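PDB 2AJR: sugar kinase, pfkB family, which probably phosphorylates a sugar phosphate at the expense of ATP, as a phosphofructokinase-like member of the pfkB carbohydrate kinase family, and binds a magnesium ion. Local coordinates for residues G287-F290 / L291-A294; K320-D323 / H324-V327. One frame throughout, in Å; residues are numbered along the deposited sequence.

Interaction 1: residues G287-F290 / L291-A294; sequences GANF and LEMA
N289 reaches forward to E292 and closes the first turn of helix 290-304, a worked example of how a helix N terminus is capped by the residue just ahead of it. The amide of N289, its CG trans to the backbone N (chi1 -178°) and thus beside the carbonyl carbon, comes up to E292, where N289 OD1 accepts the backbone N-H of E292 at 3.2 Å. The bond is fairly straight at hydrogen, 159°, but the donor stands tilted from the carbonyl plane. The two side chains run side by side, N289 OD1 resting 3.3 Å from E292 CG, while the amide and carboxylate planes are nearly perpendicular. Beyond the cap the regular helical pattern sets in: M293 N donates to N289 O and A294 N to F290 O, each at 2.9 Å.

The tight part lies on the inner side, where F290 and the selenomethionine M293 extend side by side. SE of M293 comes within 3.9 Å of F290 CD1, an oblique Met-aromatic contact, and A288 O sits over the centre of one face of the same ring. M293 is buried, its chain also meeting M279 and Y282 of helix 271-286 and F180 of strand 178-182; F290 reaches F178. The other side is looser and polar: N289 is exposed, and the bent chain of E292 carries its carboxylate away from the cap to a salt bridge with K295.

G287, with its positive phi, ends the preceding helical conformation. Chemically, the cap spends an uncharged amide on a backbone N-H that has no carbonyl of a preceding turn to meet, while the apolar pair beside it packs the first turn against helix 271-286 and strand 178-182.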
loop_
_atom_site.group_PDB
_atom_site.type_symbol
_atom_site.label_atom_id
_atom_site.label_comp_id
_atom_site.label_asym_id
_atom_site.label_seq_id
_atom_site.Cartn_x
_atom_site.Cartn_y
_atom_site.Cartn_z
ATOM N N GLY A 287 -32.054 -23.609 -9.966
ATOM C CA GLY A 287 -32.076 -24.757 -9.049
ATOM C C GLY A 287 -30.755 -25.511 -8.910
ATOM O O GLY A 287 -29.732 -25.135 -9.496
ATOM N N ALA A 288 -30.800 -26.612 -8.159
ATOM C CA ALA A 288 -29.603 -27.336 -7.730
ATOM C C ALA A 288 -29.139 -28.417 -8.705
ATOM O O ALA A 288 -28.951 -29.574 -8.317
ATOM C CB ALA A 288 -29.846 -27.952 -6.367
ATOM N N ASN A 289 -28.963 -28.046 -9.970
ATOM C CA ASN A 289 -28.291 -28.909 -10.927
ATOM C C ASN A 289 -26.807 -28.571 -10.845
ATOM O O ASN A 289 -26.369 -27.526 -11.322
ATOM C CB ASN A 289 -28.829 -28.695 -12.337
ATOM C CG ASN A 289 -28.186 -29.621 -13.349
ATOM O OD1 ASN A 289 -26.959 -29.721 -13.428
ATOM N ND2 ASN A 289 -29.011 -30.309 -14.129
ATOM N N PHE A 290 -26.041 -29.466 -10.230
ATOM C CA PHE A 290 -24.686 -29.168 -9.785
ATOM C C PHE A 290 -23.661 -29.066 -10.901
ATOM O O PHE A 290 -22.867 -28.135 -10.920
ATOM C CB PHE A 290 -24.243 -30.198 -8.751
ATOM C CG PHE A 290 -25.047 -30.154 -7.490
ATOM C CD1 PHE A 290 -25.105 -28.991 -6.737
ATOM C CD2 PHE A 290 -25.760 -31.266 -7.053
ATOM C CE1 PHE A 290 -25.865 -28.936 -5.570
ATOM C CE2 PHE A 290 -26.509 -31.224 -5.877
ATOM C CZ PHE A 290 -26.562 -30.058 -5.138
ATOM N N LEU A 291 -23.661 -30.003 -11.831
ATOM C CA LEU A 291 -22.713 -29.920 -12.928
ATOM C C LEU A 291 -22.937 -28.606 -13.663
ATOM O O LEU A 291 -21.983 -27.850 -13.895
ATOM C CB LEU A 291 -22.820 -31.108 -13.893
ATOM C CG LEU A 291 -21.721 -31.082 -14.976
ATOM C CD1 LEU A 291 -20.338 -31.026 -14.343
ATOM C CD2 LEU A 291 -21.831 -32.250 -15.951
ATOM N N GLU A 292 -24.194 -28.312 -13.999
ATOM C CA GLU A 292 -24.507 -27.038 -14.674
ATOM C C GLU A 292 -24.166 -25.811 -13.812
ATOM O O GLU A 292 -23.756 -24.785 -14.345
ATOM C CB GLU A 292 -25.953 -26.997 -15.161
ATOM C CG GLU A 292 -26.278 -28.086 -16.203
ATOM C CD GLU A 292 -25.622 -27.851 -17.560
ATOM O OE1 GLU A 292 -25.807 -26.769 -18.152
ATOM O OE2 GLU A 292 -24.936 -28.763 -18.058
HETATM N N MSE A 293 -24.292 -25.928 -12.493
HETATM C CA MSE A 293 -23.796 -24.882 -11.597
HETATM C C MSE A 293 -22.312 -24.653 -11.740
HETATM O O MSE A 293 -21.887 -23.521 -11.892
HETATM C CB MSE A 293 -24.021 -25.236 -10.147
HETATM C CG MSE A 293 -25.345 -24.813 -9.598
HETATM SE SE MSE A 293 -25.392 -25.236 -7.700
HETATM C CE MSE A 293 -23.632 -24.802 -7.233
ATOM N N ALA A 294 -21.525 -25.727 -11.660
ATOM C CA ALA A 294 -20.074 -25.620 -11.814
ATOM C C ALA A 294 -19.685 -25.070 -13.193
ATOM O O ALA A 294 -18.742 -24.289 -13.302
ATOM C CB ALA A 294 -19.415 -26.956 -11.572
#

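Interaction 2: residues K320-D323 / H324-V327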
loop_
_atom_site.group_PDB
_atom_site.type_symbol
_atom_site.label_atom_id
_atom_site.label_comp_id
_atom_site.label_asym_id
_atom_site.label_seq_id
_atom_site.Cartn_x
_atom_site.Cartn_y
_atom_site.Cartn_z
ATOM N N LYS A 320 -20.920 -15.480 -23.011
ATOM C CA LYS A 320 -19.895 -15.469 -24.070
ATOM C C LYS A 320 -18.805 -16.527 -23.901
ATOM O O LYS A 320 -18.107 -16.863 -24.849
ATOM C CB LYS A 320 -19.222 -14.092 -24.148
ATOM C CG LYS A 320 -19.977 -13.084 -24.999
ATOM C CD LYS A 320 -19.507 -11.653 -24.726
ATOM C CE LYS A 320 -20.133 -10.672 -25.710
ATOM N NZ LYS A 320 -20.119 -9.250 -25.230
ATOM N N GLU A 321 -18.656 -17.030 -22.685
ATOM C CA GLU A 321 -17.603 -17.966 -22.377
ATOM C C GLU A 321 -18.052 -19.409 -22.518
ATOM O O GLU A 321 -17.230 -20.314 -22.375
ATOM C CB GLU A 321 -17.089 -17.732 -20.952
ATOM C CG GLU A 321 -16.474 -16.357 -20.716
ATOM C CD GLU A 321 -15.252 -16.083 -21.581
ATOM O OE1 GLU A 321 -14.686 -17.033 -22.172
ATOM O OE2 GLU A 321 -14.860 -14.901 -21.668
ATOM N N TYR A 322 -19.336 -19.644 -22.797
ATOM C CA TYR A 322 -19.822 -21.028 -22.921
ATOM C C TYR A 322 -19.138 -21.770 -24.065
ATOM O O TYR A 322 -19.077 -22.993 -24.083
ATOM C CB TYR A 322 -21.354 -21.091 -23.010
ATOM C CG TYR A 322 -21.956 -21.566 -21.698
ATOM C CD1 TYR A 322 -22.169 -20.681 -20.627
ATOM C CD2 TYR A 322 -22.256 -22.921 -21.502
ATOM C CE1 TYR A 322 -22.697 -21.142 -19.402
ATOM C CE2 TYR A 322 -22.788 -23.386 -20.288
ATOM C CZ TYR A 322 -23.005 -22.500 -19.245
ATOM O OH TYR A 322 -23.519 -22.987 -18.057
ATOM N N ASP A 323 -18.578 -20.998 -24.981
ATOM C CA ASP A 323 -17.845 -21.501 -26.134
ATOM C C ASP A 323 -16.443 -22.038 -25.811
ATOM O O ASP A 323 -15.902 -22.842 -26.553
ATOM C CB ASP A 323 -17.688 -20.329 -27.111
ATOM C CG ASP A 323 -17.832 -20.736 -28.557
ATOM O OD1 ASP A 323 -17.272 -21.792 -28.959
ATOM O OD2 ASP A 323 -18.495 -19.965 -29.290
ATOM N N HIS A 324 -15.852 -21.576 -24.718
ATOM C CA HIS A 324 -14.410 -21.698 -24.506
ATOM C C HIS A 324 -14.030 -22.692 -23.416
ATOM O O HIS A 324 -12.991 -22.536 -22.795
ATOM C CB HIS A 324 -13.811 -20.327 -24.148
ATOM C CG HIS A 324 -14.076 -19.260 -25.165
ATOM N ND1 HIS A 324 -14.757 -18.098 -24.867
ATOM C CD2 HIS A 324 -13.753 -19.179 -26.477
ATOM C CE1 HIS A 324 -14.838 -17.346 -25.949
ATOM N NE2 HIS A 324 -14.245 -17.982 -26.944
ATOM N N PHE A 325 -14.857 -23.704 -23.172
ATOM C CA PHE A 325 -14.457 -24.778 -22.278
ATOM C C PHE A 325 -15.109 -26.097 -22.635
ATOM O O PHE A 325 -16.139 -26.115 -23.291
ATOM C CB PHE A 325 -14.706 -24.404 -20.809
ATOM C CG PHE A 325 -16.154 -24.261 -20.441
ATOM C CD1 PHE A 325 -16.902 -25.371 -20.067
ATOM C CD2 PHE A 325 -16.757 -23.013 -20.421
ATOM C CE1 PHE A 325 -18.234 -25.247 -19.709
ATOM C CE2 PHE A 325 -18.096 -22.870 -20.056
ATOM C CZ PHE A 325 -18.836 -23.995 -19.704
ATOM N N THR A 326 -14.488 -27.200 -22.222
ATOM C CA THR A 326 -15.036 -28.530 -22.456
ATOM C C THR A 326 -15.370 -29.164 -21.126
ATOM O O THR A 326 -14.842 -28.763 -20.106
ATOM C CB THR A 326 -14.064 -29.469 -23.274
ATOM O OG1 THR A 326 -12.804 -29.596 -22.615
ATOM C CG2 THR A 326 -13.829 -28.939 -24.696
ATOM N N VAL A 327 -16.273 -30.138 -21.140
ATOM C CA VAL A 327 -16.519 -31.010 -19.989
ATOM C C VAL A 327 -16.246 -32.455 -20.406
ATOM O O VAL A 327 -16.758 -32.920 -21.418
ATOM C CB VAL A 327 -17.989 -30.935 -19.479
ATOM C CG1 VAL A 327 -18.148 -31.774 -18.193
ATOM C CG2 VAL A 327 -18.431 -29.489 -19.259
#
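H324 is held to E321 twice, through its backbone and through its ring. H324 N donates to E321 O at 3.0 Å, and H324 ND1 to E321 OE1 at 2.9 Å, the latter a bent bond (144°) that meets the oxygen from above the carboxylate plane. E321 can offer that oxygen because its chain is bent at chi2 (-62°), bringing the carboxylate back toward the imidazole; OE2 of E321 has a second partner, R306, in a salt bridge. On one face of the imidazole sits CB of D323, 4.1 Å from the ring centroid, a CH-pi contact. Replacing the histidine by an alanine would probably leave OE1 of E321 without its imidazole mate and D323 CB without the ring face it rests on.

F325, buried, turns its edge to the face of Y322 in an edge-to-face pair, F325 CZ lying 4.0 Å from Y322 CD2, with ring centroids 5.4 Å apart. F325 CD2 also packs 3.4 Å from E321 O.

This turn joins helix 315-319 to strand 325-329, outermost in the large sheet within this chain. The ring of F325 meets F298 of helix 290-304 and I257 of strand 254-259, E321 packs on L302 and A303, and T326 pairs through its backbone with R258.

Overall arrangement
Interaction 1 comes first along the chain: it closes the loop between helices 271-286 and 290-304 at the start of the latter. The chain then runs through that helix, past the magnesium-binding residues A304, R307 and E309, and through helix 315-319, before interaction 2 closes the turn into strand 325-329. The two are in series, neither nested nor crossed, with centres about 16 Å apart. Yet they lie on one side of the chain's centre and touch: Y322 OH packs 4.1 Å from E292 O. Helix 290-304 is their common element, and strand 254-259 flanks both, so together they join the C-terminal helices to the end of the large mixed sheet.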